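Local coordinates for endonuclease V isoform X2 (Ciona intestinalis, PDB 6OZI), which cleaves nucleic acid strands 3' of inosine in a metal-ion-dependent reaction, its family having evolved from bacterial DNase to eukaryotic RNase, at a contact of chain A with DNA. Numbering follows the deposited sequence.

Site 1: a contact of chain A with DNA. Residues 81, 83-84, 147-149. With nucleotides of chain B.
Ser84 meets the unpaired inosine DI5 on its Hoogsteen edge: the backbone N of Ser84 donates to base N7 over 2.8 Å, and the angle of 174° at the hydrogen makes the bond almost straight. Tyr81 and Ser83 belong to the PYKS stretch, the counterpart here of the PYIP wedge of endonuclease V, and Ser84 directly follows it. N7 is common to all natural purines, so this bond alone would probably favour a purine without distinguishing hypoxanthine.

The compact part of the contact is built around the imidazole half of the base. Ile148 reaches over one face, its terminal CD1 lying 3.8 Å from C8 of DI5; with CG1 anti to the backbone N and an extended chain, the same side chain also lays CG1 3.8 Å from C1' of the DC4 sugar. It thus packs against both nucleotides. Ser83 adds its CA, 3.8 Å from C8 of DI5. Tyr81 comes in edge-first: its phenol OH donates to phosphate oxygen OP2 of DI5 at 2.7 Å, and that oxygen lies in the ring plane, while Ser83 N sits above one ring face toward the rim. The ring therefore uses its hydroxyl tip for the phosphate and does not stack on the base.

The O2 side of DC4 is looser and wetter, although Glu149 covers its sugar. Glu149 N gives a bond to the sugar O4' (165° at the hydrogen), and Glu149 CB rests 3.7 Å from base C6. Cytosine O2 is reached through water: Ser83 OG, turned between the backbone N and the carbonyl carbon (chi1 62°), and Ser84 OG share water 3, which contacts O2, and water 1 links O2 to Glu149 O less tightly. The direct approach of Glu149 O to O2 sets two acceptors together and is no bond. Beside the inosine phosphate, water 2 bridges Leu147 O, at 2.7 Å, to OP1 of DI5, at 3.1 Å.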
loop_
_atom_site.group_PDB
_atom_site.type_symbol
_atom_site.label_atom_id
_atom_site.label_comp_id
_atom_site.label_asym_id
_atom_site.label_seq_id
_atom_site.Cartn_x
_atom_site.Cartn_y
_atom_site.Cartn_z
ATOM N N TYR A 81 5.908 -17.805 -10.946
ATOM C CA TYR A 81 5.054 -17.197 -11.954
ATOM C C TYR A 81 5.805 -17.094 -13.272
ATOM O O TYR A 81 6.935 -16.598 -13.323
ATOM C CB TYR A 81 4.583 -15.809 -11.533
ATOM C CG TYR A 81 3.849 -15.090 -12.650
ATOM C CD1 TYR A 81 2.541 -15.430 -12.977
ATOM C CD2 TYR A 81 4.475 -14.092 -13.398
ATOM C CE1 TYR A 81 1.869 -14.790 -13.998
ATOM C CE2 TYR A 81 3.814 -13.448 -14.430
ATOM C CZ TYR A 81 2.504 -13.798 -14.725
ATOM O OH TYR A 81 1.828 -13.159 -15.744
ATOM N N SER A 83 4.392 -16.041 -17.274
ATOM C CA SER A 83 3.208 -15.701 -18.053
ATOM C C SER A 83 2.917 -16.807 -19.060
ATOM O O SER A 83 3.834 -17.399 -19.638
ATOM C CB SER A 83 3.380 -14.356 -18.764
ATOM O OG SER A 83 4.451 -14.394 -19.683
ATOM N N SER A 84 1.630 -17.089 -19.247
ATOM C CA SER A 84 1.042 -18.177 -20.027
ATOM C C SER A 84 1.045 -19.500 -19.262
ATOM O O SER A 84 0.489 -20.483 -19.781
ATOM C CB SER A 84 1.722 -18.391 -21.390
ATOM O OG SER A 84 1.536 -17.264 -22.224
ATOM N N LEU A 147 -3.039 -6.078 -19.319
ATOM C CA LEU A 147 -3.290 -6.718 -20.598
ATOM C C LEU A 147 -2.120 -7.618 -20.963
ATOM O O LEU A 147 -0.964 -7.191 -20.920
ATOM C CB LEU A 147 -3.504 -5.665 -21.681
ATOM C CG LEU A 147 -3.873 -6.184 -23.063
ATOM C CD1 LEU A 147 -5.283 -6.715 -23.031
ATOM C CD2 LEU A 147 -3.750 -5.070 -24.070
ATOM N N ILE A 148 -2.415 -8.858 -21.317
ATOM C CA ILE A 148 -1.375 -9.712 -21.865
ATOM C C ILE A 148 -1.227 -9.403 -23.350
ATOM O O ILE A 148 -2.221 -9.194 -24.062
ATOM C CB ILE A 148 -1.684 -11.200 -21.611
ATOM C CG1 ILE A 148 -0.437 -12.040 -21.915
ATOM C CG2 ILE A 148 -2.896 -11.674 -22.436
ATOM C CD1 ILE A 148 -0.485 -13.430 -21.368
ATOM N N GLU A 149 0.023 -9.314 -23.807
ATOM C CA GLU A 149 0.327 -9.123 -25.219
ATOM C C GLU A 149 0.480 -10.481 -25.886
ATOM O O GLU A 149 1.171 -11.359 -25.364
ATOM C CB GLU A 149 1.606 -8.304 -25.422
ATOM C CG GLU A 149 1.469 -6.803 -25.188
ATOM C CD GLU A 149 2.332 -5.980 -26.138
ATOM O OE1 GLU A 149 3.010 -6.562 -27.012
ATOM O OE2 GLU A 149 2.324 -4.740 -26.028
ATOM P P DC B 4 5.778 -6.917 -21.484
ATOM O OP1 DC B 4 5.843 -5.711 -22.336
ATOM O OP2 DC B 4 5.853 -6.783 -20.009
ATOM O "O5'" DC B 4 4.457 -7.721 -21.863
ATOM C "C5'" DC B 4 3.281 -7.563 -21.105
ATOM C "C4'" DC B 4 2.552 -8.888 -21.001
ATOM O "O4'" DC B 4 2.502 -9.507 -22.316
ATOM C "C3'" DC B 4 3.223 -9.907 -20.075
ATOM O "O3'" DC B 4 2.246 -10.644 -19.371
ATOM C "C2'" DC B 4 4.008 -10.791 -21.033
ATOM C "C1'" DC B 4 3.108 -10.787 -22.259
ATOM N N1 DC B 4 3.846 -11.038 -23.527
ATOM C C2 DC B 4 3.742 -12.292 -24.134
ATOM O O2 DC B 4 3.029 -13.156 -23.603
ATOM N N3 DC B 4 4.425 -12.527 -25.286
ATOM C C4 DC B 4 5.179 -11.566 -25.819
ATOM N N4 DC B 4 5.828 -11.840 -26.957
ATOM C C5 DC B 4 5.298 -10.278 -25.211
ATOM C C6 DC B 4 4.625 -10.062 -24.075
ATOM P P DI B 5 1.961 -10.300 -17.830
ATOM O OP1 DI B 5 2.116 -8.811 -17.686
ATOM O OP2 DI B 5 2.928 -11.058 -16.955
ATOM O "O5'" DI B 5 0.397 -10.754 -17.572
ATOM C "C5'" DI B 5 -0.657 -9.871 -17.862
ATOM C "C4'" DI B 5 -1.931 -10.367 -17.199
ATOM O "O4'" DI B 5 -2.302 -11.802 -17.853
ATOM C "C3'" DI B 5 -1.782 -10.546 -15.900
ATOM O "O3'" DI B 5 -3.015 -10.154 -15.144
ATOM C "C2'" DI B 5 -1.555 -12.065 -15.695
ATOM C "C1'" DI B 5 -2.285 -12.701 -16.895
ATOM N N9 DI B 5 -1.541 -13.902 -17.307
ATOM C C8 DI B 5 -0.292 -14.210 -17.691
ATOM N N7 DI B 5 -0.267 -15.542 -17.913
ATOM C C5 DI B 5 -1.472 -16.032 -17.666
ATOM C C6 DI B 5 -2.036 -17.450 -17.743
ATOM O O6 DI B 5 -1.355 -18.362 -18.065
ATOM N N1 DI B 5 -3.397 -17.679 -17.407
ATOM C C2 DI B 5 -4.235 -16.590 -16.999
ATOM N N3 DI B 5 -3.691 -15.246 -16.923
ATOM C C4 DI B 5 -2.271 -15.007 -17.278
HETATM O O HOH W 1 0.987 -14.540 -24.685
HETATM O O HOH W 2 0.738 -6.339 -19.063
HETATM O O HOH W 3 3.157 -15.052 -22.043
#

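Site 2: a contact of chain A with DNA. Residues 196, 223-224, 230. With nucleotides of chain C.
Lys230 and Thr223 meet the phosphate backbone of base-paired DC11 and DA12 in chain C, at a duplex-binding surface of this endonuclease V family protein. Charge is concentrated in Lys230, in the first turn of helix 227-243. Its NZ forms a salt bridge with OP2 of the DC11 phosphate at 3.0 Å, and the chain, bent at chi3 (-62°), also brings CE alongside that oxygen. The same NZ donates to Thr223 OG1 at 2.6 Å, so phosphate and hydroxyl together fix where the side-chain nitrogen points. An alanine in place of Lys230 would probably leave the DC11 phosphate without its positive mate and Thr223 OG1 without this donor.

Thr223 splits its two branches: OG1 contacts water 4 at 2.8 Å, which in turn touches OP2 of DA12, whereas CG2, anti to the carbonyl carbon, packs 3.3 Å from O5' of DC11. The next phosphate is held by the main chain, Arg224 N donating to OP1 of DA12 at 2.9 Å with an angle of 149° at the hydrogen, a moderately bent bond. Arg224 contributes CB near that phosphate. Stacking by protein groups is absent from the contact, since the partners are sugar and phosphate atoms; Val196 CG2 packs 3.7 Å from C5' of DA12.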
loop_
_atom_site.group_PDB
_atom_site.type_symbol
_atom_site.label_atom_id
_atom_site.label_comp_id
_atom_site.label_asym_id
_atom_site.label_seq_id
_atom_site.Cartn_x
_atom_site.Cartn_y
_atom_site.Cartn_z
ATOM N N VAL A 196 -13.028 5.646 -12.322
ATOM C CA VAL A 196 -11.999 4.761 -12.852
ATOM C C VAL A 196 -11.839 5.027 -14.343
ATOM O O VAL A 196 -12.833 5.144 -15.068
ATOM C CB VAL A 196 -12.363 3.283 -12.593
ATOM C CG1 VAL A 196 -11.491 2.345 -13.421
ATOM C CG2 VAL A 196 -12.241 2.964 -11.117
ATOM N N THR A 223 -15.748 -1.064 -6.712
ATOM C CA THR A 223 -14.598 -0.328 -7.207
ATOM C C THR A 223 -14.003 -1.108 -8.383
ATOM O O THR A 223 -14.595 -2.080 -8.861
ATOM C CB THR A 223 -13.595 -0.103 -6.069
ATOM O OG1 THR A 223 -13.152 -1.365 -5.559
ATOM C CG2 THR A 223 -14.250 0.687 -4.938
ATOM N N ARG A 224 -12.822 -0.686 -8.849
ATOM C CA ARG A 224 -12.258 -1.263 -10.068
ATOM C C ARG A 224 -12.093 -2.775 -9.948
ATOM O O ARG A 224 -12.429 -3.524 -10.874
ATOM C CB ARG A 224 -10.915 -0.606 -10.400
ATOM C CG ARG A 224 -10.292 -1.103 -11.702
ATOM C CD ARG A 224 -8.922 -0.470 -11.951
ATOM N NE ARG A 224 -8.270 -0.997 -13.150
ATOM C CZ ARG A 224 -7.216 -1.813 -13.144
ATOM N NH1 ARG A 224 -6.676 -2.201 -12.002
ATOM N NH2 ARG A 224 -6.696 -2.239 -14.286
ATOM N N LYS A 230 -11.107 -8.824 -4.861
ATOM C CA LYS A 230 -10.586 -7.932 -3.835
ATOM C C LYS A 230 -10.418 -8.666 -2.513
ATOM O O LYS A 230 -9.375 -8.558 -1.851
ATOM C CB LYS A 230 -11.522 -6.727 -3.682
ATOM C CG LYS A 230 -11.158 -5.806 -2.529
ATOM C CD LYS A 230 -12.196 -4.707 -2.312
ATOM C CE LYS A 230 -12.310 -3.802 -3.530
ATOM N NZ LYS A 230 -13.269 -2.677 -3.297
ATOM P P DC C 11 -12.136 -0.014 -1.096
ATOM O OP1 DC C 11 -13.533 0.081 -0.616
ATOM O OP2 DC C 11 -11.491 -1.326 -1.328
ATOM O "O5'" DC C 11 -12.086 0.778 -2.462
ATOM C "C5'" DC C 11 -10.854 0.992 -3.085
ATOM C "C4'" DC C 11 -10.754 2.417 -3.563
ATOM O "O4'" DC C 11 -9.979 3.179 -2.625
ATOM C "C3'" DC C 11 -10.055 2.570 -4.888
ATOM O "O3'" DC C 11 -11.015 2.494 -5.902
ATOM C "C2'" DC C 11 -9.441 3.964 -4.805
ATOM C "C1'" DC C 11 -9.223 4.154 -3.308
ATOM N N1 DC C 11 -7.802 4.044 -2.859
ATOM C C2 DC C 11 -6.941 5.121 -3.046
ATOM O O2 DC C 11 -7.369 6.129 -3.615
ATOM N N3 DC C 11 -5.663 5.026 -2.607
ATOM C C4 DC C 11 -5.248 3.922 -1.994
ATOM N N4 DC C 11 -3.977 3.875 -1.576
ATOM C C5 DC C 11 -6.116 2.809 -1.789
ATOM C C6 DC C 11 -7.374 2.915 -2.228
ATOM P P DA C 12 -10.609 1.955 -7.355
ATOM O OP1 DA C 12 -11.858 1.961 -8.150
ATOM O OP2 DA C 12 -9.822 0.709 -7.194
ATOM O "O5'" DA C 12 -9.623 3.081 -7.915
ATOM C "C5'" DA C 12 -10.152 4.304 -8.403
ATOM C "C4'" DA C 12 -9.036 5.256 -8.761
ATOM O "O4'" DA C 12 -8.335 5.623 -7.557
ATOM C "C3'" DA C 12 -7.978 4.681 -9.689
ATOM O "O3'" DA C 12 -8.319 4.963 -11.039
ATOM C "C2'" DA C 12 -6.719 5.436 -9.269
ATOM C "C1'" DA C 12 -6.941 5.642 -7.781
ATOM N N9 DA C 12 -6.318 4.612 -6.959
ATOM C C8 DA C 12 -6.820 3.381 -6.645
ATOM N N7 DA C 12 -6.026 2.663 -5.883
ATOM C C5 DA C 12 -4.927 3.478 -5.696
ATOM C C6 DA C 12 -3.728 3.303 -4.987
ATOM N N6 DA C 12 -3.430 2.201 -4.298
ATOM N N1 DA C 12 -2.846 4.316 -5.008
ATOM C C2 DA C 12 -3.153 5.425 -5.696
ATOM N N3 DA C 12 -4.237 5.704 -6.400
ATOM C C4 DA C 12 -5.094 4.682 -6.357
HETATM O O HOH W 4 -10.590 -1.642 -6.651
#

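The C-alpha centres of site 1 and site 2 lie about 21 Å apart, and the two share no residue and no secondary-structure element. Site 1 is formed by loops just ahead of helix 86-104 and after strand 140-144; site 2 combines the loop between strands 184-190 and 200-206 with the segment leading into helix 227-243 and its first turn. They also contact different DNA chains, unpaired nucleotides of B in one case and paired nucleotides of C in the other. This division suggests that one surface reads the inosine locally while the other holds duplex backbone largely independent of sequence.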